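Local coordinates for glycosylation Associate Protein 3 (Streptococcus agalactiae serotype V, PDB 6OYC) that probably works with its Gap partners in the accessory Sec system, helping glycosylate and export a surface protein, at residues S71-E77 against T132-L138; L212-L216 against F244-T248; H291-V295 against H313-L317. One frame throughout, in Å; residues are numbered along the deposited sequence.

Contact 1 (S71-E77 against T132-L138)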
ATOM      1  N   SER C  71     -13.799  11.338  -2.482  1.00 35.25           N
ATOM      2  CA  SER C  71     -13.760  10.371  -3.566  1.00 35.37           C
ATOM      3  C   SER C  71     -13.595   8.962  -3.001  1.00 34.50           C
ATOM      4  O   SER C  71     -12.725   8.719  -2.154  1.00 32.03           O
ATOM      5  CB  SER C  71     -12.607  10.681  -4.520  1.00 32.86           C
ATOM      6  OG  SER C  71     -12.489   9.654  -5.482  1.00 37.46           O
ATOM      7  N   LEU C  72     -14.423   8.034  -3.472  1.00 34.07           N
ATOM      8  CA  LEU C  72     -14.299   6.623  -3.133  1.00 33.92           C
ATOM      9  C   LEU C  72     -14.078   5.842  -4.412  1.00 34.72           C
ATOM     10  O   LEU C  72     -14.855   5.976  -5.365  1.00 32.96           O
ATOM     11  CB  LEU C  72     -15.533   6.105  -2.410  1.00 31.86           C
ATOM     12  CG  LEU C  72     -15.482   4.651  -1.933  1.00 35.68           C
ATOM     13  CD1 LEU C  72     -14.460   4.502  -0.804  1.00 30.01           C
ATOM     14  CD2 LEU C  72     -16.872   4.232  -1.481  1.00 29.69           C
ATOM     15  N   SER C  73     -13.019   5.039  -4.429  1.00 33.75           N
ATOM     16  CA  SER C  73     -12.614   4.277  -5.598  1.00 38.05           C
ATOM     17  C   SER C  73     -12.553   2.802  -5.244  1.00 38.52           C
ATOM     18  O   SER C  73     -12.148   2.438  -4.134  1.00 35.39           O
ATOM     19  CB  SER C  73     -11.242   4.732  -6.115  1.00 35.38           C
ATOM     20  OG  SER C  73     -11.230   6.126  -6.297  1.00 44.31           O
ATOM     21  N   LEU C  74     -12.937   1.962  -6.200  1.00 36.81           N
ATOM     22  CA  LEU C  74     -12.860   0.515  -6.062  1.00 38.12           C
ATOM     23  C   LEU C  74     -11.728  -0.005  -6.936  1.00 36.47           C
ATOM     24  O   LEU C  74     -11.692   0.266  -8.138  1.00 38.01           O
ATOM     25  CB  LEU C  74     -14.183  -0.140  -6.449  1.00 41.55           C
ATOM     26  CG  LEU C  74     -14.192  -1.664  -6.614  1.00 38.80           C
ATOM     27  CD1 LEU C  74     -14.119  -2.397  -5.276  1.00 37.40           C
ATOM     28  CD2 LEU C  74     -15.436  -2.075  -7.366  1.00 38.03           C
ATOM     29  N   ASN C  75     -10.806  -0.728  -6.333  1.00 38.64           N
ATOM     30  CA  ASN C  75      -9.761  -1.435  -7.060  1.00 39.51           C
ATOM     31  C   ASN C  75     -10.048  -2.925  -6.919  1.00 37.60           C
ATOM     32  O   ASN C  75      -9.794  -3.507  -5.861  1.00 39.19           O
ATOM     33  CB  ASN C  75      -8.375  -1.073  -6.532  1.00 42.16           C
ATOM     34  CG  ASN C  75      -7.277  -1.449  -7.500  1.00 50.55           C
ATOM     35  OD1 ASN C  75      -7.331  -2.514  -8.125  1.00 51.30           O
ATOM     36  ND2 ASN C  75      -6.282  -0.572  -7.652  1.00 49.31           N
ATOM     37  N   ALA C  76     -10.578  -3.526  -7.989  1.00 38.13           N
ATOM     38  CA  ALA C  76     -10.925  -4.940  -8.054  1.00 39.52           C
ATOM     39  C   ALA C  76     -10.785  -5.422  -9.497  1.00 43.48           C
ATOM     40  O   ALA C  76     -10.699  -4.625 -10.431  1.00 42.26           O
ATOM     41  CB  ALA C  76     -12.350  -5.201  -7.543  1.00 37.01           C
ATOM     42  N   GLU C  77     -10.772  -6.746  -9.675  1.00 42.17           N
ATOM     43  CA  GLU C  77     -10.671  -7.375 -10.988  1.00 43.24           C
ATOM     44  C   GLU C  77     -11.842  -8.324 -11.155  1.00 41.81           C
ATOM     45  O   GLU C  77     -11.995  -9.249 -10.351  1.00 42.58           O
ATOM     46  CB  GLU C  77      -9.353  -8.152 -11.138  1.00 44.51           C
ATOM     47  CG  GLU C  77      -8.117  -7.307 -11.361  1.00 46.70           C
ATOM     48  CD  GLU C  77      -6.831  -8.056 -11.064  1.00 57.16           C
ATOM     49  OE1 GLU C  77      -6.022  -7.548 -10.261  1.00 61.71           O
ATOM     50  OE2 GLU C  77      -6.618  -9.149 -11.630  1.00 63.11           O
ATOM     51  N   THR C 132     -11.474 -10.735  -7.838  1.00 37.18           N
ATOM     52  CA  THR C 132     -10.376 -10.462  -6.916  1.00 38.22           C
ATOM     53  C   THR C 132     -10.511  -9.028  -6.430  1.00 37.15           C
ATOM     54  O   THR C 132     -10.419  -8.091  -7.227  1.00 41.40           O
ATOM     55  CB  THR C 132      -9.003 -10.661  -7.571  1.00 38.65           C
ATOM     56  OG1 THR C 132      -8.835 -12.036  -7.930  1.00 42.00           O
ATOM     57  CG2 THR C 132      -7.884 -10.266  -6.599  1.00 33.01           C
ATOM     58  N   PHE C 133     -10.720  -8.860  -5.130  1.00 37.83           N
ATOM     59  CA  PHE C 133     -10.811  -7.543  -4.517  1.00 36.74           C
ATOM     60  C   PHE C 133      -9.448  -7.144  -3.967  1.00 36.25           C
ATOM     61  O   PHE C 133      -8.794  -7.937  -3.279  1.00 38.23           O
ATOM     62  CB  PHE C 133     -11.852  -7.530  -3.399  1.00 35.35           C
ATOM     63  CG  PHE C 133     -11.869  -6.254  -2.604  1.00 37.64           C
ATOM     64  CD1 PHE C 133     -12.574  -5.146  -3.063  1.00 37.09           C
ATOM     65  CD2 PHE C 133     -11.166  -6.152  -1.406  1.00 33.34           C
ATOM     66  CE1 PHE C 133     -12.584  -3.963  -2.333  1.00 38.32           C
ATOM     67  CE2 PHE C 133     -11.175  -4.986  -0.678  1.00 32.91           C
ATOM     68  CZ  PHE C 133     -11.886  -3.888  -1.133  1.00 35.92           C
ATOM     69  N   HIS C 134      -9.029  -5.918  -4.264  1.00 36.55           N
ATOM     70  CA  HIS C 134      -7.757  -5.394  -3.766  1.00 37.05           C
ATOM     71  C   HIS C 134      -7.965  -4.408  -2.628  1.00 35.11           C
ATOM     72  O   HIS C 134      -7.454  -4.623  -1.527  1.00 36.12           O
ATOM     73  CB  HIS C 134      -6.960  -4.738  -4.904  1.00 36.53           C
ATOM     74  CG  HIS C 134      -6.639  -5.682  -6.014  1.00 39.80           C
ATOM     75  ND1 HIS C 134      -5.857  -6.803  -5.825  1.00 41.00           N
ATOM     76  CD2 HIS C 134      -7.024  -5.703  -7.311  1.00 38.97           C
ATOM     77  CE1 HIS C 134      -5.761  -7.465  -6.964  1.00 41.51           C
ATOM     78  NE2 HIS C 134      -6.462  -6.822  -7.881  1.00 42.67           N
ATOM     79  N   TYR C 135      -8.701  -3.327  -2.873  1.00 33.87           N
ATOM     80  CA  TYR C 135      -8.875  -2.310  -1.846  1.00 35.91           C
ATOM     81  C   TYR C 135      -9.888  -1.279  -2.313  1.00 35.94           C
ATOM     82  O   TYR C 135     -10.278  -1.226  -3.484  1.00 35.18           O
ATOM     83  CB  TYR C 135      -7.552  -1.620  -1.487  1.00 35.63           C
ATOM     84  CG  TYR C 135      -6.844  -0.941  -2.639  1.00 37.06           C
ATOM     85  CD1 TYR C 135      -7.293   0.277  -3.146  1.00 37.08           C
ATOM     86  CD2 TYR C 135      -5.696  -1.506  -3.203  1.00 37.25           C
ATOM     87  CE1 TYR C 135      -6.626   0.914  -4.195  1.00 37.00           C
ATOM     88  CE2 TYR C 135      -5.021  -0.876  -4.251  1.00 41.21           C
ATOM     89  CZ  TYR C 135      -5.488   0.328  -4.745  1.00 41.54           C
ATOM     90  OH  TYR C 135      -4.819   0.942  -5.789  1.00 45.93           O
ATOM     91  N   LEU C 136     -10.304  -0.453  -1.370  1.00 33.50           N
ATOM     92  CA  LEU C 136     -10.988   0.786  -1.668  1.00 34.29           C
ATOM     93  C   LEU C 136     -10.065   1.930  -1.284  1.00 36.15           C
ATOM     94  O   LEU C 136      -9.230   1.789  -0.381  1.00 35.53           O
ATOM     95  CB  LEU C 136     -12.311   0.900  -0.915  1.00 34.05           C
ATOM     96  CG  LEU C 136     -13.362  -0.206  -1.073  1.00 36.06           C
ATOM     97  CD1 LEU C 136     -14.550   0.133  -0.215  1.00 35.53           C
ATOM     98  CD2 LEU C 136     -13.824  -0.362  -2.505  1.00 37.17           C
ATOM     99  N   LYS C 137     -10.210   3.058  -1.983  1.00 32.81           N
ATOM    100  CA  LYS C 137      -9.472   4.277  -1.670  1.00 33.53           C
ATOM    101  C   LYS C 137     -10.455   5.410  -1.411  1.00 35.61           C
ATOM    102  O   LYS C 137     -11.289   5.733  -2.268  1.00 37.41           O
ATOM    103  CB  LYS C 137      -8.503   4.650  -2.795  1.00 36.45           C
ATOM    104  CG  LYS C 137      -7.574   5.817  -2.476  1.00 37.39           C
ATOM    105  CD  LYS C 137      -6.550   5.990  -3.593  1.00 42.88           C
ATOM    106  CE  LYS C 137      -5.772   7.272  -3.452  1.00 50.49           C
ATOM    107  NZ  LYS C 137      -4.986   7.572  -4.685  1.00 55.48           N
ATOM    108  N   LEU C 138     -10.343   6.012  -0.233  1.00 30.28           N
ATOM    109  CA  LEU C 138     -11.188   7.114   0.193  1.00 35.42           C
ATOM    110  C   LEU C 138     -10.302   8.329   0.462  1.00 35.51           C
ATOM    111  O   LEU C 138      -9.395   8.264   1.302  1.00 35.30           O
ATOM    112  CB  LEU C 138     -11.970   6.716   1.448  1.00 34.36           C
ATOM    113  CG  LEU C 138     -12.837   7.766   2.127  1.00 34.71           C
ATOM    114  CD1 LEU C 138     -13.992   8.144   1.196  1.00 34.77           C
ATOM    115  CD2 LEU C 138     -13.359   7.210   3.445  1.00 32.60           C
TER
HETATM  116  O   HOH W   1     -10.840   7.578  -4.341  1.00 37.54           O
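Asn75 and Tyr135 meet where strands 71-77 and 132-138, running antiparallel with axes 4.7 Å apart, pair through a bulge. The carbonyl Asn75 O takes two backbone donors, Tyr135 N at 3.2 Å and His134 N at 3.0 Å, so two residues of one strand answer to one of the other and the register slips by a residue. On the same face as Tyr135, Asn75 CB lies over the phenol ring, 3.7 Å from the Tyr135 ring centroid, a CH-pi contact. Tyr135 CG sits between its backbone N and carbonyl carbon (chi1 58°), which stands the ring up against Asn75; the hydroxyl is anchored further out on Leu198 O. His134, the extra residue, turns its imidazole toward Glu77, and His134 NE2 gives a hydrogen bond to Glu77 OE1 (2.5 Å, short enough to be read with caution); the oxygen lies close to the imidazole plane, while the nitrogen stands above the carboxylate plane. Ser29 holds the other ring nitrogen, ND1.

The tight side is the opposite face. There Leu74 CD1 wedges between Leu136 CD2, 3.5 Å away, and the edge of the Phe133 ring, while Leu72 CD1 rests on Leu138 CB at 4.0 Å; strands 84-91 and 118-125 cover Leu72 and Leu136. Looser and wetter is the Ser71-Ser73 end, where a water is held by both serine hydroxyls and donates to Lys137 O at 2.8 Å.

A classic beta bulge interrupts this antiparallel pair; its apolar face, packed on a second antiparallel sheet, is the build of a beta sandwich, consistent with the galactose-binding-like clan.

Contact 2 (L212-L216 against F244-T248)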
ATOM      1  N   LEU C 212      18.631  -2.251 -13.087  1.00 50.88           N
ATOM      2  CA  LEU C 212      19.867  -2.069 -12.331  1.00 49.43           C
ATOM      3  C   LEU C 212      21.001  -2.908 -12.907  1.00 51.53           C
ATOM      4  O   LEU C 212      22.157  -2.464 -12.938  1.00 46.70           O
ATOM      5  CB  LEU C 212      19.645  -2.452 -10.870  1.00 48.52           C
ATOM      6  CG  LEU C 212      18.839  -1.507  -9.987  1.00 49.98           C
ATOM      7  CD1 LEU C 212      18.288  -2.262  -8.770  1.00 42.68           C
ATOM      8  CD2 LEU C 212      19.697  -0.301  -9.586  1.00 45.35           C
ATOM      9  N   GLU C 213      20.697  -4.141 -13.314  1.00 49.65           N
ATOM     10  CA  GLU C 213      21.714  -5.005 -13.902  1.00 53.71           C
ATOM     11  C   GLU C 213      22.289  -4.385 -15.170  1.00 53.77           C
ATOM     12  O   GLU C 213      23.515  -4.329 -15.345  1.00 48.46           O
ATOM     13  CB  GLU C 213      21.112  -6.372 -14.202  1.00 54.42           C
ATOM     14  CG  GLU C 213      21.873  -7.545 -13.667  1.00 55.04           C
ATOM     15  CD  GLU C 213      21.336  -8.848 -14.228  1.00 71.44           C
ATOM     16  OE1 GLU C 213      20.110  -9.095 -14.103  1.00 69.94           O
ATOM     17  OE2 GLU C 213      22.136  -9.616 -14.807  1.00 76.95           O
ATOM     18  N   ASP C 214      21.408  -3.915 -16.065  1.00 49.60           N
ATOM     19  CA  ASP C 214      21.847  -3.238 -17.280  1.00 45.32           C
ATOM     20  C   ASP C 214      22.697  -2.018 -16.952  1.00 51.07           C
ATOM     21  O   ASP C 214      23.769  -1.814 -17.536  1.00 50.58           O
ATOM     22  CB  ASP C 214      20.642  -2.815 -18.118  1.00 49.64           C
ATOM     23  CG  ASP C 214      19.840  -3.978 -18.641  1.00 57.14           C
ATOM     24  OD1 ASP C 214      20.287  -5.138 -18.518  1.00 63.61           O
ATOM     25  OD2 ASP C 214      18.737  -3.728 -19.173  1.00 61.02           O
ATOM     26  N   ALA C 215      22.221  -1.178 -16.029  1.00 49.55           N
ATOM     27  CA  ALA C 215      22.983   0.001 -15.642  1.00 47.59           C
ATOM     28  C   ALA C 215      24.394  -0.375 -15.203  1.00 51.81           C
ATOM     29  O   ALA C 215      25.368   0.284 -15.587  1.00 50.78           O
ATOM     30  CB  ALA C 215      22.253   0.754 -14.531  1.00 46.28           C
ATOM     31  N   LEU C 216      24.526  -1.460 -14.430  1.00 51.28           N
ATOM     32  CA  LEU C 216      25.822  -1.808 -13.850  1.00 52.11           C
ATOM     33  C   LEU C 216      26.775  -2.406 -14.879  1.00 52.97           C
ATOM     34  O   LEU C 216      27.997  -2.286 -14.726  1.00 50.99           O
ATOM     35  CB  LEU C 216      25.626  -2.764 -12.675  1.00 47.04           C
ATOM     36  CG  LEU C 216      24.970  -2.060 -11.488  1.00 50.39           C
ATOM     37  CD1 LEU C 216      24.322  -3.044 -10.513  1.00 46.39           C
ATOM     38  CD2 LEU C 216      25.980  -1.162 -10.784  1.00 48.73           C
ATOM     39  N   PHE C 244      23.177  -7.098  -5.400  1.00 44.19           N
ATOM     40  CA  PHE C 244      24.190  -6.252  -6.042  1.00 41.48           C
ATOM     41  C   PHE C 244      25.132  -5.647  -5.011  1.00 42.84           C
ATOM     42  O   PHE C 244      24.949  -4.501  -4.586  1.00 45.59           O
ATOM     43  CB  PHE C 244      23.552  -5.133  -6.863  1.00 40.43           C
ATOM     44  CG  PHE C 244      22.556  -5.607  -7.892  1.00 45.92           C
ATOM     45  CD1 PHE C 244      22.973  -6.266  -9.034  1.00 46.75           C
ATOM     46  CD2 PHE C 244      21.196  -5.366  -7.725  1.00 46.33           C
ATOM     47  CE1 PHE C 244      22.055  -6.693  -9.991  1.00 50.99           C
ATOM     48  CE2 PHE C 244      20.268  -5.793  -8.678  1.00 48.41           C
ATOM     49  CZ  PHE C 244      20.701  -6.460  -9.811  1.00 51.22           C
ATOM     50  N   PRO C 245      26.181  -6.375  -4.618  1.00 44.10           N
ATOM     51  CA  PRO C 245      27.168  -5.814  -3.678  1.00 44.36           C
ATOM     52  C   PRO C 245      27.766  -4.481  -4.104  1.00 46.70           C
ATOM     53  O   PRO C 245      28.330  -3.779  -3.258  1.00 48.56           O
ATOM     54  CB  PRO C 245      28.248  -6.901  -3.619  1.00 43.56           C
ATOM     55  CG  PRO C 245      27.538  -8.152  -3.969  1.00 44.63           C
ATOM     56  CD  PRO C 245      26.456  -7.786  -4.944  1.00 42.39           C
ATOM     57  N   ARG C 246      27.675  -4.109  -5.384  1.00 48.84           N
ATOM     58  CA  ARG C 246      28.251  -2.842  -5.825  1.00 46.20           C
ATOM     59  C   ARG C 246      27.422  -1.638  -5.393  1.00 50.49           C
ATOM     60  O   ARG C 246      27.960  -0.530  -5.306  1.00 52.08           O
ATOM     61  CB  ARG C 246      28.396  -2.831  -7.346  1.00 52.25           C
ATOM     62  CG  ARG C 246      29.401  -3.828  -7.907  1.00 57.76           C
ATOM     63  CD  ARG C 246      30.528  -3.103  -8.661  1.00 63.40           C
ATOM     64  NE  ARG C 246      30.072  -1.885  -9.332  1.00 60.41           N
ATOM     65  CZ  ARG C 246      29.595  -1.854 -10.577  1.00 61.98           C
ATOM     66  NH1 ARG C 246      29.516  -2.983 -11.273  1.00 55.84           N
ATOM     67  NH2 ARG C 246      29.204  -0.700 -11.132  1.00 59.31           N
ATOM     68  N   ILE C 247      26.132  -1.814  -5.119  1.00 48.24           N
ATOM     69  CA  ILE C 247      25.304  -0.677  -4.738  1.00 49.29           C
ATOM     70  C   ILE C 247      25.279  -0.540  -3.215  1.00 47.43           C
ATOM     71  O   ILE C 247      25.588  -1.471  -2.465  1.00 48.09           O
ATOM     72  CB  ILE C 247      23.878  -0.795  -5.318  1.00 49.68           C
ATOM     73  CG1 ILE C 247      23.098  -1.890  -4.607  1.00 46.92           C
ATOM     74  CG2 ILE C 247      23.916  -1.107  -6.805  1.00 48.81           C
ATOM     75  CD1 ILE C 247      21.682  -1.505  -4.361  1.00 52.49           C
ATOM     76  N   THR C 248      24.933   0.654  -2.749  1.00 46.54           N
ATOM     77  CA  THR C 248      24.710   0.907  -1.334  1.00 47.89           C
ATOM     78  C   THR C 248      23.233   1.208  -1.122  1.00 47.10           C
ATOM     79  O   THR C 248      22.635   1.996  -1.869  1.00 43.59           O
ATOM     80  CB  THR C 248      25.564   2.067  -0.814  1.00 50.41           C
ATOM     81  OG1 THR C 248      26.949   1.765  -1.005  1.00 56.63           O
ATOM     82  CG2 THR C 248      25.331   2.250   0.680  1.00 50.58           C
TER
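Leu216 is the main bump here. It projects from helix 206-218 into a hollow made by Phe244, Arg246 and Ile247, and it accounts for 100 Å² of the 333 Å² buried between the segments. Its two methyls part company. Leu216 CD1 goes inward, lying 3.8 Å from Phe244 CD1 and 4.2 Å from Ile247 CG2, so it fills the corner where the ring and the beta-branched chain meet. Leu216 CD2 instead lies over one face of the Arg246 guanidinium, 3.3 Å from Arg246 NH2.

The hollow owes its shape to a type I beta turn from Phe244 to Ile247, closed by Ile247 N bonding back to Phe244 O. Because the turn brings the chain round, three of its four residues can face the same helix. Arg246 wraps back over Leu216 through bends at chi2 (-119°) and chi3 (-33°), its chain sliding past the leucine in the opposite direction, and a weak bond from its NH2 to Ile222 O helps to keep it there.

Phe244 is the bump in return. Its ring enters the hollow formed by one turn of the helix: Leu212 CB approaches Phe244 CE2 at 4.0 Å, and the aliphatic stem of Glu213 comes up to the ring edge, Glu213 CG lying 3.8 Å from Phe244 CE1. Deeper down, Leu212 and Ile247 both touch Tyr240 of helix 231-243, and Leu216 and Ile247 both rest on Ile224.

The result is a largely apolar interlocking of a helix with the turn that ends the next one. Strand 223-227, helix 231-243 and strand 248-251 form a beta-alpha-beta crossover, and this contact seals its far turn against the preceding helix, as expected in a layered alpha/beta fold.

Contact 3 (H291-V295 against H313-L317)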
ATOM      1  N   HIS C 291      22.020   2.814   7.434  1.00 37.70           N
ATOM      2  CA  HIS C 291      20.799   3.192   8.138  1.00 38.91           C
ATOM      3  C   HIS C 291      20.837   4.668   8.502  1.00 39.43           C
ATOM      4  O   HIS C 291      21.811   5.140   9.087  1.00 42.39           O
ATOM      5  CB  HIS C 291      20.636   2.355   9.403  1.00 37.84           C
ATOM      6  CG  HIS C 291      20.822   0.892   9.175  1.00 42.90           C
ATOM      7  ND1 HIS C 291      19.768   0.000   9.173  1.00 44.58           N
ATOM      8  CD2 HIS C 291      21.936   0.163   8.930  1.00 37.74           C
ATOM      9  CE1 HIS C 291      20.229  -1.216   8.947  1.00 44.51           C
ATOM     10  NE2 HIS C 291      21.541  -1.142   8.788  1.00 45.19           N
ATOM     11  N   TYR C 292      19.774   5.391   8.181  1.00 39.44           N
ATOM     12  CA  TYR C 292      19.682   6.801   8.528  1.00 40.90           C
ATOM     13  C   TYR C 292      18.357   7.068   9.237  1.00 40.27           C
ATOM     14  O   TYR C 292      17.448   6.235   9.232  1.00 39.72           O
ATOM     15  CB  TYR C 292      19.811   7.683   7.281  1.00 42.16           C
ATOM     16  CG  TYR C 292      18.617   7.623   6.355  1.00 44.06           C
ATOM     17  CD1 TYR C 292      18.443   6.553   5.467  1.00 40.54           C
ATOM     18  CD2 TYR C 292      17.655   8.634   6.369  1.00 41.78           C
ATOM     19  CE1 TYR C 292      17.343   6.509   4.616  1.00 38.69           C
ATOM     20  CE2 TYR C 292      16.570   8.595   5.543  1.00 41.79           C
ATOM     21  CZ  TYR C 292      16.405   7.534   4.666  1.00 42.44           C
ATOM     22  OH  TYR C 292      15.295   7.515   3.838  1.00 39.57           O
ATOM     23  N   GLY C 293      18.248   8.240   9.851  1.00 40.28           N
ATOM     24  CA  GLY C 293      16.979   8.710  10.384  1.00 38.85           C
ATOM     25  C   GLY C 293      16.844   8.508  11.879  1.00 38.93           C
ATOM     26  O   GLY C 293      17.771   8.111  12.582  1.00 41.13           O
ATOM     27  N   LEU C 294      15.623   8.744  12.355  1.00 46.02           N
ATOM     28  CA  LEU C 294      15.347   8.800  13.788  1.00 46.27           C
ATOM     29  C   LEU C 294      15.235   7.430  14.447  1.00 43.44           C
ATOM     30  O   LEU C 294      15.535   7.313  15.642  1.00 47.60           O
ATOM     31  CB  LEU C 294      14.050   9.571  14.025  1.00 46.56           C
ATOM     32  CG  LEU C 294      14.164  10.979  13.465  1.00 47.97           C
ATOM     33  CD1 LEU C 294      12.814  11.628  13.353  1.00 40.10           C
ATOM     34  CD2 LEU C 294      15.098  11.798  14.351  1.00 54.54           C
ATOM     35  N   VAL C 295      14.792   6.403  13.709  1.00 38.70           N
ATOM     36  CA  VAL C 295      14.406   5.138  14.332  1.00 38.00           C
ATOM     37  C   VAL C 295      15.583   4.524  15.077  1.00 41.51           C
ATOM     38  O   VAL C 295      15.435   4.033  16.201  1.00 42.98           O
ATOM     39  CB  VAL C 295      13.828   4.169  13.277  1.00 38.83           C
ATOM     40  CG1 VAL C 295      13.621   2.791  13.867  1.00 33.53           C
ATOM     41  CG2 VAL C 295      12.506   4.683  12.752  1.00 35.64           C
ATOM     42  N   HIS C 313      12.241  11.944   7.055  1.00 45.12           N
ATOM     43  CA  HIS C 313      13.597  11.638   7.498  1.00 50.33           C
ATOM     44  C   HIS C 313      14.636  11.806   6.400  1.00 52.36           C
ATOM     45  O   HIS C 313      15.836  11.715   6.689  1.00 51.87           O
ATOM     46  CB  HIS C 313      13.710  10.196   8.009  1.00 43.71           C
ATOM     47  CG  HIS C 313      12.773   9.865   9.124  1.00 44.58           C
ATOM     48  ND1 HIS C 313      12.717   8.610   9.690  1.00 38.78           N
ATOM     49  CD2 HIS C 313      11.856  10.617   9.777  1.00 42.15           C
ATOM     50  CE1 HIS C 313      11.805   8.605  10.643  1.00 40.49           C
ATOM     51  NE2 HIS C 313      11.266   9.808  10.714  1.00 40.99           N
ATOM     52  N   LEU C 314      14.213  11.997   5.154  1.00 44.95           N
ATOM     53  CA  LEU C 314      15.174  12.027   4.058  1.00 55.87           C
ATOM     54  C   LEU C 314      16.293  13.062   4.225  1.00 60.32           C
ATOM     55  O   LEU C 314      17.415  12.776   3.771  1.00 62.46           O
ATOM     56  CB  LEU C 314      14.423  12.236   2.737  1.00 55.65           C
ATOM     57  CG  LEU C 314      13.721  10.985   2.220  1.00 48.06           C
ATOM     58  CD1 LEU C 314      12.892  11.298   0.995  1.00 52.14           C
ATOM     59  CD2 LEU C 314      14.757   9.919   1.929  1.00 47.56           C
ATOM     60  N   PRO C 315      16.086  14.231   4.846  1.00 60.63           N
ATOM     61  CA  PRO C 315      17.239  15.125   5.098  1.00 64.03           C
ATOM     62  C   PRO C 315      18.287  14.580   6.075  1.00 64.39           C
ATOM     63  O   PRO C 315      19.463  14.942   5.944  1.00 72.03           O
ATOM     64  CB  PRO C 315      16.577  16.403   5.625  1.00 63.07           C
ATOM     65  CG  PRO C 315      15.232  16.410   4.927  1.00 63.64           C
ATOM     66  CD  PRO C 315      14.802  14.961   4.920  1.00 56.06           C
ATOM     67  N   TYR C 316      17.930  13.719   7.039  1.00 65.08           N
ATOM     68  CA  TYR C 316      18.947  13.102   7.902  1.00 64.10           C
ATOM     69  C   TYR C 316      19.953  12.244   7.124  1.00 68.04           C
ATOM     70  O   TYR C 316      20.830  11.629   7.747  1.00 66.24           O
ATOM     71  CB  TYR C 316      18.311  12.217   8.987  1.00 60.59           C
ATOM     72  CG  TYR C 316      17.489  12.925  10.049  1.00 67.59           C
ATOM     73  CD1 TYR C 316      18.094  13.614  11.106  1.00 72.78           C
ATOM     74  CD2 TYR C 316      16.098  12.874  10.011  1.00 63.07           C
ATOM     75  CE1 TYR C 316      17.325  14.254  12.079  1.00 69.93           C
ATOM     76  CE2 TYR C 316      15.323  13.500  10.968  1.00 59.92           C
ATOM     77  CZ  TYR C 316      15.933  14.187  11.997  1.00 71.72           C
ATOM     78  OH  TYR C 316      15.120  14.795  12.931  1.00 71.42           O
ATOM     79  N   LEU C 317      19.829  12.182   5.793  1.00 69.05           N
ATOM     80  CA  LEU C 317      20.657  11.328   4.943  1.00 66.74           C
ATOM     81  C   LEU C 317      22.072  11.875   4.782  1.00 74.42           C
ATOM     82  O   LEU C 317      23.053  11.156   5.011  1.00 79.65           O
ATOM     83  CB  LEU C 317      19.979  11.199   3.583  1.00 62.31           C
ATOM     84  CG  LEU C 317      20.137   9.956   2.733  1.00 55.21           C
ATOM     85  CD1 LEU C 317      20.351   8.743   3.605  1.00 54.94           C
ATOM     86  CD2 LEU C 317      18.878   9.835   1.905  1.00 49.86           C
TER
HETATM   87  O   HOH W   2      14.396   6.520  10.802  1.00 36.53           O
HETATM   88  O   HOH W   3      20.995   9.791  10.010  1.00 52.06           O
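Gly293 runs close by His313, their CA atoms 5.3 Å apart, in an extended backbone with positive phi (100°), while residues 313-316 wind as a 3-10 turn with Tyr316 N bonded to His313 O. Two waters bridge the segments: one accepts from Val295 N and bonds His313 ND1, the other joins Gly293 N to Tyr316 O.

Among the side chains Tyr292 does most of the work. Leu317 CD1 sits over one face of its ring, 3.6 Å from the Tyr292 centroid and 21° off the normal, a CH-pi contact. The ring's rim is met by the turn itself, His313 O lying near the ring plane at 3.4 Å from Tyr292 CE2. At the far end Leu314 CD2 packs against the phenol oxygen, whose polar partner is Ala228 O, just beyond strand 223-227.

Leu294 packs against the other two rings, His313 and Tyr316. It lies over a face of the His313 imidazole, with Leu294 CD1 3.6 Å from His313 NE2, and its second methyl, Leu294 CD2, reaches Tyr316 CZ at 3.5 Å, so the leucine fills the angle between the two rings.

Tyr292, Leu314 and Leu317 all touch Ile227, packing the last modelled turn over a parallel sheet whose strand order (191-193, 163-168, 223-227, 248-251, 289-291) is consistent with an alpha/beta-hydrolase-like fold.

Contact 1 belongs to the beta-sandwich half of the chain, and contacts 2 and 3 to the alpha/beta half, on the opposite side of the chain's centre. Centres of contacts 1 and 2 are 36 Å apart, those of contacts 1 and 3 are 33 Å apart, and neither pair touches. The halves nevertheless touch near contact 1, where the loop of Leu198 and Asn199, which follows strand 191-193 of the parallel sheet, meets Tyr135, Asn75 and His134. Contacts 2 and 3 come within about 8 Å at their nearest atoms. Both pack on strand 223-227, and contact 2 runs into strand 248-251, which contact 3 touches; one fastens a helix to a turn, the other the last modelled turn to the sheet.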